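Long-range contacts in homoserine dehydrogenase (Staphylococcus aureus M1064, PDB 4PG7), which catalyses the NAD(P)-dependent interconversion of aspartate semialdehyde and homoserine in the aspartic acid pathway: residues K267-G272 with E284-D289; N179-F184 with T214-G219; M175-G180 with H292-V297. One frame throughout, in Å; residues are numbered along the deposited sequence.

Contact 1: K267-G272 with E284-D289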
loop_
_atom_site.group_PDB
_atom_site.type_symbol
_atom_site.label_atom_id
_atom_site.label_comp_id
_atom_site.label_asym_id
_atom_site.label_seq_id
_atom_site.Cartn_x
_atom_site.Cartn_y
_atom_site.Cartn_z
ATOM N N LYS A 267 -8.829 3.221 -17.671
ATOM C CA LYS A 267 -7.606 2.528 -17.256
ATOM C C LYS A 267 -7.691 1.109 -17.768
ATOM O O LYS A 267 -8.796 0.576 -17.955
ATOM C CB LYS A 267 -7.463 2.489 -15.712
ATOM C CG LYS A 267 -7.572 3.851 -15.021
ATOM C CD LYS A 267 -6.325 4.686 -15.223
ATOM C CE LYS A 267 -6.443 6.014 -14.505
ATOM N NZ LYS A 267 -5.207 6.809 -14.673
ATOM N N LEU A 268 -6.535 0.483 -17.971
ATOM C CA LEU A 268 -6.489 -0.953 -18.179
ATOM C C LEU A 268 -6.477 -1.583 -16.798
ATOM O O LEU A 268 -5.490 -1.435 -16.052
ATOM C CB LEU A 268 -5.272 -1.382 -18.972
ATOM C CG LEU A 268 -5.221 -2.891 -19.305
ATOM C CD1 LEU A 268 -6.258 -3.237 -20.356
ATOM C CD2 LEU A 268 -3.845 -3.307 -19.784
ATOM N N ILE A 269 -7.563 -2.266 -16.457
ATOM C CA ILE A 269 -7.760 -2.841 -15.125
ATOM C C ILE A 269 -7.698 -4.367 -15.163
ATOM O O ILE A 269 -8.355 -5.003 -15.990
ATOM C CB ILE A 269 -9.110 -2.428 -14.559
ATOM C CG1 ILE A 269 -9.179 -0.893 -14.368
ATOM C CG2 ILE A 269 -9.432 -3.138 -13.232
ATOM C CD1 ILE A 269 -8.245 -0.353 -13.337
ATOM N N GLY A 270 -6.876 -4.934 -14.284
ATOM C CA GLY A 270 -6.840 -6.360 -14.048
ATOM C C GLY A 270 -7.618 -6.592 -12.780
ATOM O O GLY A 270 -7.397 -5.927 -11.748
ATOM N N LYS A 271 -8.576 -7.500 -12.858
ATOM C CA LYS A 271 -9.583 -7.649 -11.815
ATOM C C LYS A 271 -9.725 -9.116 -11.485
ATOM O O LYS A 271 -9.742 -9.958 -12.389
ATOM C CB LYS A 271 -10.891 -7.122 -12.371
ATOM C CG LYS A 271 -11.999 -6.966 -11.395
ATOM C CD LYS A 271 -13.018 -5.936 -11.898
ATOM C CE LYS A 271 -13.837 -6.405 -13.089
ATOM N NZ LYS A 271 -14.671 -5.267 -13.627
ATOM N N GLY A 272 -9.851 -9.416 -10.200
ATOM C CA GLY A 272 -10.231 -10.743 -9.755
ATOM C C GLY A 272 -11.339 -10.647 -8.730
ATOM O O GLY A 272 -11.198 -9.940 -7.724
ATOM N N GLU A 284 -9.062 -5.637 -18.874
ATOM C CA GLU A 284 -9.622 -4.889 -19.992
ATOM C C GLU A 284 -9.756 -3.403 -19.710
ATOM O O GLU A 284 -9.755 -2.972 -18.551
ATOM C CB GLU A 284 -10.983 -5.460 -20.410
ATOM C CG GLU A 284 -12.033 -5.349 -19.352
ATOM C CD GLU A 284 -13.294 -6.125 -19.715
ATOM O OE1 GLU A 284 -13.836 -5.951 -20.833
ATOM O OE2 GLU A 284 -13.743 -6.883 -18.853
ATOM N N PRO A 285 -9.883 -2.607 -20.781
ATOM C CA PRO A 285 -10.185 -1.180 -20.626
ATOM C C PRO A 285 -11.490 -0.978 -19.870
ATOM O O PRO A 285 -12.488 -1.632 -20.171
ATOM C CB PRO A 285 -10.308 -0.685 -22.072
ATOM C CG PRO A 285 -9.561 -1.671 -22.887
ATOM C CD PRO A 285 -9.701 -2.988 -22.193
ATOM N N THR A 286 -11.438 -0.127 -18.857
ATOM C CA THR A 286 -12.471 0.013 -17.849
ATOM C C THR A 286 -12.627 1.485 -17.513
ATOM O O THR A 286 -11.632 2.193 -17.336
ATOM C CB THR A 286 -12.055 -0.773 -16.589
ATOM O OG1 THR A 286 -11.893 -2.148 -16.932
ATOM C CG2 THR A 286 -13.050 -0.656 -15.489
ATOM N N LEU A 287 -13.858 1.981 -17.458
ATOM C CA LEU A 287 -14.085 3.344 -17.011
ATOM C C LEU A 287 -14.064 3.309 -15.497
ATOM O O LEU A 287 -14.670 2.416 -14.881
ATOM C CB LEU A 287 -15.397 3.910 -17.494
ATOM C CG LEU A 287 -15.428 4.567 -18.870
ATOM C CD1 LEU A 287 -15.146 3.534 -19.951
ATOM C CD2 LEU A 287 -16.769 5.231 -19.069
ATOM N N ILE A 288 -13.345 4.255 -14.909
ATOM C CA ILE A 288 -13.195 4.365 -13.475
ATOM C C ILE A 288 -13.659 5.747 -13.076
ATOM O O ILE A 288 -13.180 6.758 -13.608
ATOM C CB ILE A 288 -11.706 4.262 -13.031
ATOM C CG1 ILE A 288 -11.094 2.940 -13.465
ATOM C CG2 ILE A 288 -11.591 4.395 -11.503
ATOM C CD1 ILE A 288 -11.691 1.741 -12.744
ATOM N N ASP A 289 -14.561 5.797 -12.118
ATOM C CA ASP A 289 -15.051 7.055 -11.597
ATOM C C ASP A 289 -13.875 7.906 -11.159
ATOM O O ASP A 289 -12.995 7.423 -10.448
ATOM C CB ASP A 289 -16.008 6.818 -10.433
ATOM C CG ASP A 289 -16.651 8.111 -9.935
ATOM O OD1 ASP A 289 -17.829 8.327 -10.186
ATOM O OD2 ASP A 289 -15.984 8.922 -9.312
HETATM O O HOH W 1 -12.483 -4.248 -15.130
#
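K267 and T286 form an antiparallel hydrogen-bonded pair: K267 N gives a nearly straight bond to T286 O (3.0 Å, 169° at the hydrogen), and T286 N returns one to K267 O at 2.9 Å. A second such pair joins I269 and E284. There E284 O takes two donors from opposite faces of its carbonyl plane, I269 N at 3.1 Å and T286 OG1 at 2.8 Å. The threonine hydroxyl, anti to its carbonyl carbon (chi1 -60°), is thereby gripped within its own strand, and a water links it to K271 NZ, which also forms a salt bridge with E444. In the packing around these bonds, I269 crosses T286 at about a right angle, CG1 lying 3.6 Å from T286 CB, and meets the tip of I288 through CD1. On the other face L268 CD1 lies 3.9 Å from P285 CD. Strands 264-275 and 278-289 form a beta hairpin; the two short segments run at 108° and share three residue pairs. Strand 171-177 flanks the first through M175 and I177, strand 436-444 of the C-terminal part flanks the second through P442 and E444, and the lysine-pocket residue R246 packs on P285.

Contact 2: N179-F184 with T214-G219; sequences NGTSNF and TDDVEG
D216 faces N179 and T181 where the N-terminus of helix 180-192 meets the short helix 214-217. N179 is the N-cap of helix 180-192, and its amide also reaches D216 of helix 214-217. The capping bond runs from S182 N to N179 OD1 at 3.0 Å. The other amide atom, ND2 of N179, crosses to D216 OD1 (3.0 Å, 167° at the hydrogen). The aspartate oxygen lies close to the amide plane of N179, but ND2 comes from above the carboxylate plane, and the two flat groups are turned 42° apart. With CG anti to the backbone N (chi1 179°), N179 extends toward helix 214-217, and ND2 also bonds D221 of the following helix, so both partners fix the amide's rotation.

This polar cluster is the tight part. S182 OG belongs to it as well, standing 2.9 Å from D216 O and close to N179 OD1. T181, also buried, crosses the aspartate side chain at about a right angle and brings CB and CG2 beside the carboxylate, while its hydroxyl bonds the backbone oxygen of F208. The contact is looser at V217, whose CB points away from helix 180-192 and whose side chain packs on F196. D215 stands farther off, facing helix 220-234, with a salt bridge to R224. G219, with positive phi, leaves helix 214-217 and stands at the N-cap of the next. On the T181 side, OD2 of D216 lies 3.3 Å from T181 CB.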
loop_
_atom_site.group_PDB
_atom_site.type_symbol
_atom_site.label_atom_id
_atom_site.label_comp_id
_atom_site.label_asym_id
_atom_site.label_seq_id
_atom_site.Cartn_x
_atom_site.Cartn_y
_atom_site.Cartn_z
ATOM N N ASN A 179 0.204 -2.781 -15.417
ATOM C CA ASN A 179 1.177 -2.696 -16.479
ATOM C C ASN A 179 1.499 -1.220 -16.662
ATOM O O ASN A 179 0.640 -0.438 -17.045
ATOM C CB ASN A 179 0.600 -3.338 -17.753
ATOM C CG ASN A 179 1.562 -3.261 -18.919
ATOM O OD1 ASN A 179 1.370 -2.487 -19.853
ATOM N ND2 ASN A 179 2.630 -4.039 -18.839
ATOM N N GLY A 180 2.738 -0.847 -16.377
ATOM C CA GLY A 180 3.186 0.552 -16.447
ATOM C C GLY A 180 3.064 1.160 -17.835
ATOM O O GLY A 180 2.647 2.304 -17.991
ATOM N N THR A 181 3.427 0.386 -18.850
ATOM C CA THR A 181 3.453 0.904 -20.231
ATOM C C THR A 181 2.066 1.267 -20.749
ATOM O O THR A 181 1.886 2.336 -21.348
ATOM C CB THR A 181 4.105 -0.123 -21.175
ATOM O OG1 THR A 181 5.475 -0.300 -20.783
ATOM C CG2 THR A 181 4.036 0.351 -22.613
ATOM N N SER A 182 1.091 0.393 -20.512
ATOM C CA SER A 182 -0.273 0.692 -20.937
ATOM C C SER A 182 -0.871 1.860 -20.195
ATOM O O SER A 182 -1.574 2.662 -20.767
ATOM C CB SER A 182 -1.202 -0.485 -20.726
ATOM O OG SER A 182 -0.973 -1.489 -21.680
ATOM N N ASN A 183 -0.611 1.937 -18.894
ATOM C CA ASN A 183 -1.098 3.056 -18.133
ATOM C C ASN A 183 -0.459 4.348 -18.593
ATOM O O ASN A 183 -1.139 5.376 -18.696
ATOM C CB ASN A 183 -0.858 2.865 -16.646
ATOM C CG ASN A 183 -1.787 3.714 -15.824
ATOM O OD1 ASN A 183 -3.009 3.708 -16.060
ATOM N ND2 ASN A 183 -1.247 4.448 -14.858
ATOM N N PHE A 184 0.834 4.307 -18.879
ATOM C CA PHE A 184 1.536 5.486 -19.423
ATOM C C PHE A 184 0.864 5.974 -20.700
ATOM O O PHE A 184 0.612 7.168 -20.877
ATOM C CB PHE A 184 3.009 5.178 -19.689
ATOM C CG PHE A 184 3.785 6.364 -20.224
ATOM C CD1 PHE A 184 4.445 7.229 -19.367
ATOM C CD2 PHE A 184 3.821 6.632 -21.581
ATOM C CE1 PHE A 184 5.142 8.357 -19.862
ATOM C CE2 PHE A 184 4.503 7.737 -22.085
ATOM C CZ PHE A 184 5.154 8.608 -21.217
ATOM N N THR A 214 3.567 -5.611 -27.741
ATOM C CA THR A 214 2.393 -6.512 -27.633
ATOM C C THR A 214 2.082 -6.993 -26.231
ATOM O O THR A 214 0.935 -6.970 -25.793
ATOM C CB THR A 214 2.584 -7.783 -28.520
ATOM O OG1 THR A 214 2.711 -7.386 -29.871
ATOM C CG2 THR A 214 1.417 -8.748 -28.404
ATOM N N ASP A 215 3.101 -7.459 -25.530
ATOM C CA ASP A 215 2.917 -7.997 -24.192
ATOM C C ASP A 215 2.280 -6.968 -23.242
ATOM O O ASP A 215 1.502 -7.328 -22.348
ATOM C CB ASP A 215 4.263 -8.452 -23.641
ATOM C CG ASP A 215 4.125 -9.401 -22.494
ATOM O OD1 ASP A 215 3.575 -10.498 -22.703
ATOM O OD2 ASP A 215 4.591 -9.064 -21.381
ATOM N N ASP A 216 2.616 -5.700 -23.444
ATOM C CA ASP A 216 2.068 -4.582 -22.663
ATOM C C ASP A 216 0.682 -4.189 -23.161
ATOM O O ASP A 216 -0.315 -4.242 -22.429
ATOM C CB ASP A 216 2.982 -3.340 -22.778
ATOM C CG ASP A 216 4.343 -3.552 -22.157
ATOM O OD1 ASP A 216 4.466 -4.315 -21.168
ATOM O OD2 ASP A 216 5.286 -2.878 -22.628
ATOM N N VAL A 217 0.656 -3.803 -24.424
ATOM C CA VAL A 217 -0.505 -3.209 -25.078
ATOM C C VAL A 217 -1.686 -4.159 -25.227
ATOM O O VAL A 217 -2.827 -3.726 -25.171
ATOM C CB VAL A 217 -0.064 -2.635 -26.439
ATOM C CG1 VAL A 217 -1.208 -2.514 -27.423
ATOM C CG2 VAL A 217 0.613 -1.290 -26.215
ATOM N N GLU A 218 -1.430 -5.452 -25.380
ATOM C CA GLU A 218 -2.524 -6.433 -25.491
ATOM C C GLU A 218 -2.954 -6.998 -24.141
ATOM O O GLU A 218 -3.807 -7.901 -24.062
ATOM C CB GLU A 218 -2.133 -7.559 -26.466
ATOM C CG GLU A 218 -1.869 -7.057 -27.871
ATOM C CD GLU A 218 -3.035 -6.301 -28.441
ATOM O OE1 GLU A 218 -4.204 -6.687 -28.196
ATOM O OE2 GLU A 218 -2.785 -5.318 -29.143
ATOM N N GLY A 219 -2.342 -6.501 -23.066
ATOM C CA GLY A 219 -2.764 -6.868 -21.723
ATOM C C GLY A 219 -2.283 -8.224 -21.223
ATOM O O GLY A 219 -2.779 -8.726 -20.193
#

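Contact 3: M175-G180 with H292-V297; sequences MGILNG and HQLAAV
M175 meets the loop 292-297 with both ends of its side chain. Near the backbone, its CB touches L294 CD1 at 3.9 Å, and the same methyl lies equally close to M175 O. Farther out the chain bends at chi3 (-72°), which turns the terminal methyl toward the imidazole of H292: CE is 3.9 Å from NE2 and 4.0 Å from CE1, an oblique approach. The ring is steadied from its own loop, since L294 N donates to H292 ND1 (3.1 Å, 165° at the hydrogen) at the ring edge and in its plane. This bond ties the histidine to the backbone of the leucine that M175 touches, and Y305 of strand 302-308 meets the ring as well.

G176 follows with its backbone bonded to G270. Strand 171-177 lies between strands 264-275 and 302-308 in the mixed sheet and is antiparallel to both; the loop, which joins strands 278-289 and 302-308, folds back over the side chains that M175 and I177 send out from this strand.

I177 makes the larger part of the apolar contact. Its CD1 enters between L294 and V297, 4.0 Å from L294 CD2 and 3.7 Å from V297 CB, and also nears L294 O. The side chains of I177 and V297 lie alongside, running opposite ways. The carbonyl of L294 accepts from V297 N in a short turn that brings both residues to the isoleucine. V297 also packs on Q293 of the second subunit, whose backbone oxygen accepts a bond from Q293 NE2.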
loop_
_atom_site.group_PDB
_atom_site.type_symbol
_atom_site.label_atom_id
_atom_site.label_comp_id
_atom_site.label_asym_id
_atom_site.label_seq_id
_atom_site.Cartn_x
_atom_site.Cartn_y
_atom_site.Cartn_z
ATOM N N MET A 175 -8.795 -4.948 -7.804
ATOM C CA MET A 175 -8.688 -4.279 -9.094
ATOM C C MET A 175 -7.335 -3.607 -9.132
ATOM O O MET A 175 -6.951 -2.938 -8.169
ATOM C CB MET A 175 -9.749 -3.194 -9.244
ATOM C CG MET A 175 -11.160 -3.699 -9.252
ATOM S SD MET A 175 -12.276 -2.355 -9.637
ATOM C CE MET A 175 -12.243 -1.387 -8.153
ATOM N N GLY A 176 -6.634 -3.736 -10.247
ATOM C CA GLY A 176 -5.326 -3.183 -10.333
ATOM C C GLY A 176 -4.955 -2.580 -11.648
ATOM O O GLY A 176 -5.460 -2.986 -12.708
ATOM N N ILE A 177 -4.066 -1.592 -11.571
ATOM C CA ILE A 177 -3.357 -1.085 -12.728
ATOM C C ILE A 177 -2.014 -1.789 -12.662
ATOM O O ILE A 177 -1.250 -1.528 -11.744
ATOM C CB ILE A 177 -3.244 0.443 -12.678
ATOM C CG1 ILE A 177 -4.648 1.041 -12.824
ATOM C CG2 ILE A 177 -2.277 0.946 -13.743
ATOM C CD1 ILE A 177 -4.782 2.508 -12.458
ATOM N N LEU A 178 -1.791 -2.741 -13.583
ATOM C CA LEU A 178 -0.758 -3.744 -13.424
ATOM C C LEU A 178 0.281 -3.746 -14.519
ATOM O O LEU A 178 1.172 -4.600 -14.525
ATOM C CB LEU A 178 -1.358 -5.142 -13.316
ATOM C CG LEU A 178 -2.338 -5.323 -12.157
ATOM C CD1 LEU A 178 -2.927 -6.723 -12.192
ATOM C CD2 LEU A 178 -1.648 -5.085 -10.827
ATOM N N ASN A 179 0.204 -2.781 -15.417
ATOM C CA ASN A 179 1.177 -2.696 -16.479
ATOM C C ASN A 179 1.499 -1.220 -16.662
ATOM O O ASN A 179 0.640 -0.438 -17.045
ATOM C CB ASN A 179 0.600 -3.338 -17.753
ATOM C CG ASN A 179 1.562 -3.261 -18.919
ATOM O OD1 ASN A 179 1.370 -2.487 -19.853
ATOM N ND2 ASN A 179 2.630 -4.039 -18.839
ATOM N N GLY A 180 2.738 -0.847 -16.377
ATOM C CA GLY A 180 3.186 0.552 -16.447
ATOM C C GLY A 180 3.064 1.160 -17.835
ATOM O O GLY A 180 2.647 2.304 -17.991
ATOM N N HIS A 292 -12.565 7.767 -7.569
ATOM C CA HIS A 292 -11.980 6.527 -7.060
ATOM C C HIS A 292 -10.456 6.685 -6.962
ATOM O O HIS A 292 -9.822 7.275 -7.847
ATOM C CB HIS A 292 -12.315 5.374 -8.008
ATOM C CG HIS A 292 -12.171 4.018 -7.401
ATOM N ND1 HIS A 292 -10.958 3.370 -7.305
ATOM C CD2 HIS A 292 -13.084 3.183 -6.848
ATOM C CE1 HIS A 292 -11.131 2.187 -6.741
ATOM N NE2 HIS A 292 -12.409 2.062 -6.430
ATOM N N GLN A 293 -9.867 6.116 -5.920
ATOM C CA GLN A 293 -8.423 6.166 -5.729
ATOM C C GLN A 293 -7.651 5.705 -6.966
ATOM O O GLN A 293 -6.612 6.267 -7.286
ATOM C CB GLN A 293 -8.016 5.376 -4.472
ATOM C CG GLN A 293 -6.866 5.919 -3.628
ATOM C CD GLN A 293 -6.819 7.421 -3.372
ATOM O OE1 GLN A 293 -7.770 8.034 -2.891
ATOM N NE2 GLN A 293 -5.649 8.006 -3.647
ATOM N N LEU A 294 -8.145 4.694 -7.684
ATOM C CA LEU A 294 -7.477 4.218 -8.889
ATOM C C LEU A 294 -7.455 5.207 -10.020
ATOM O O LEU A 294 -6.555 5.152 -10.865
ATOM C CB LEU A 294 -8.075 2.912 -9.407
ATOM C CG LEU A 294 -7.649 1.630 -8.735
ATOM C CD1 LEU A 294 -8.411 0.470 -9.356
ATOM C CD2 LEU A 294 -6.156 1.388 -8.824
ATOM N N ALA A 295 -8.449 6.093 -10.077
ATOM C CA ALA A 295 -8.537 7.021 -11.163
ATOM C C ALA A 295 -7.304 7.924 -11.212
ATOM O O ALA A 295 -6.954 8.419 -12.279
ATOM C CB ALA A 295 -9.803 7.862 -11.070
ATOM N N ALA A 296 -6.671 8.159 -10.065
ATOM C CA ALA A 296 -5.577 9.136 -9.966
ATOM C C ALA A 296 -4.200 8.532 -10.267
ATOM O O ALA A 296 -3.228 9.260 -10.345
ATOM C CB ALA A 296 -5.554 9.748 -8.578
ATOM N N VAL A 297 -4.137 7.226 -10.496
ATOM C CA VAL A 297 -2.888 6.527 -10.736
ATOM C C VAL A 297 -2.462 6.698 -12.207
ATOM O O VAL A 297 -3.080 6.131 -13.119
ATOM C CB VAL A 297 -3.040 5.044 -10.385
ATOM C CG1 VAL A 297 -1.761 4.276 -10.660
ATOM C CG2 VAL A 297 -3.429 4.905 -8.915
#

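How the contacts relate
Contact 1 lies in the mixed sheet and contact 3 shares its strand 171-177, the loop 292-297 packing on it; their centres are about 8 Å apart, because strands 264-275 and 171-177 are neighbours there and G270 O meets G176 N. Contact 2 sits about 13 Å from either centre, at the start of helix 180-192, which follows strand 171-177 directly; contacts 2 and 3 therefore share N179 and G180. Along the chain contact 2 closes before contact 1 opens, and contact 1 is nested inside the loop that contact 3 closes. V297 O gathers all three: K267 NZ of contact 1 and N183 ND2 of contact 2 both probably bond it. Sheet, helix start and loop thus form one continuous buried core.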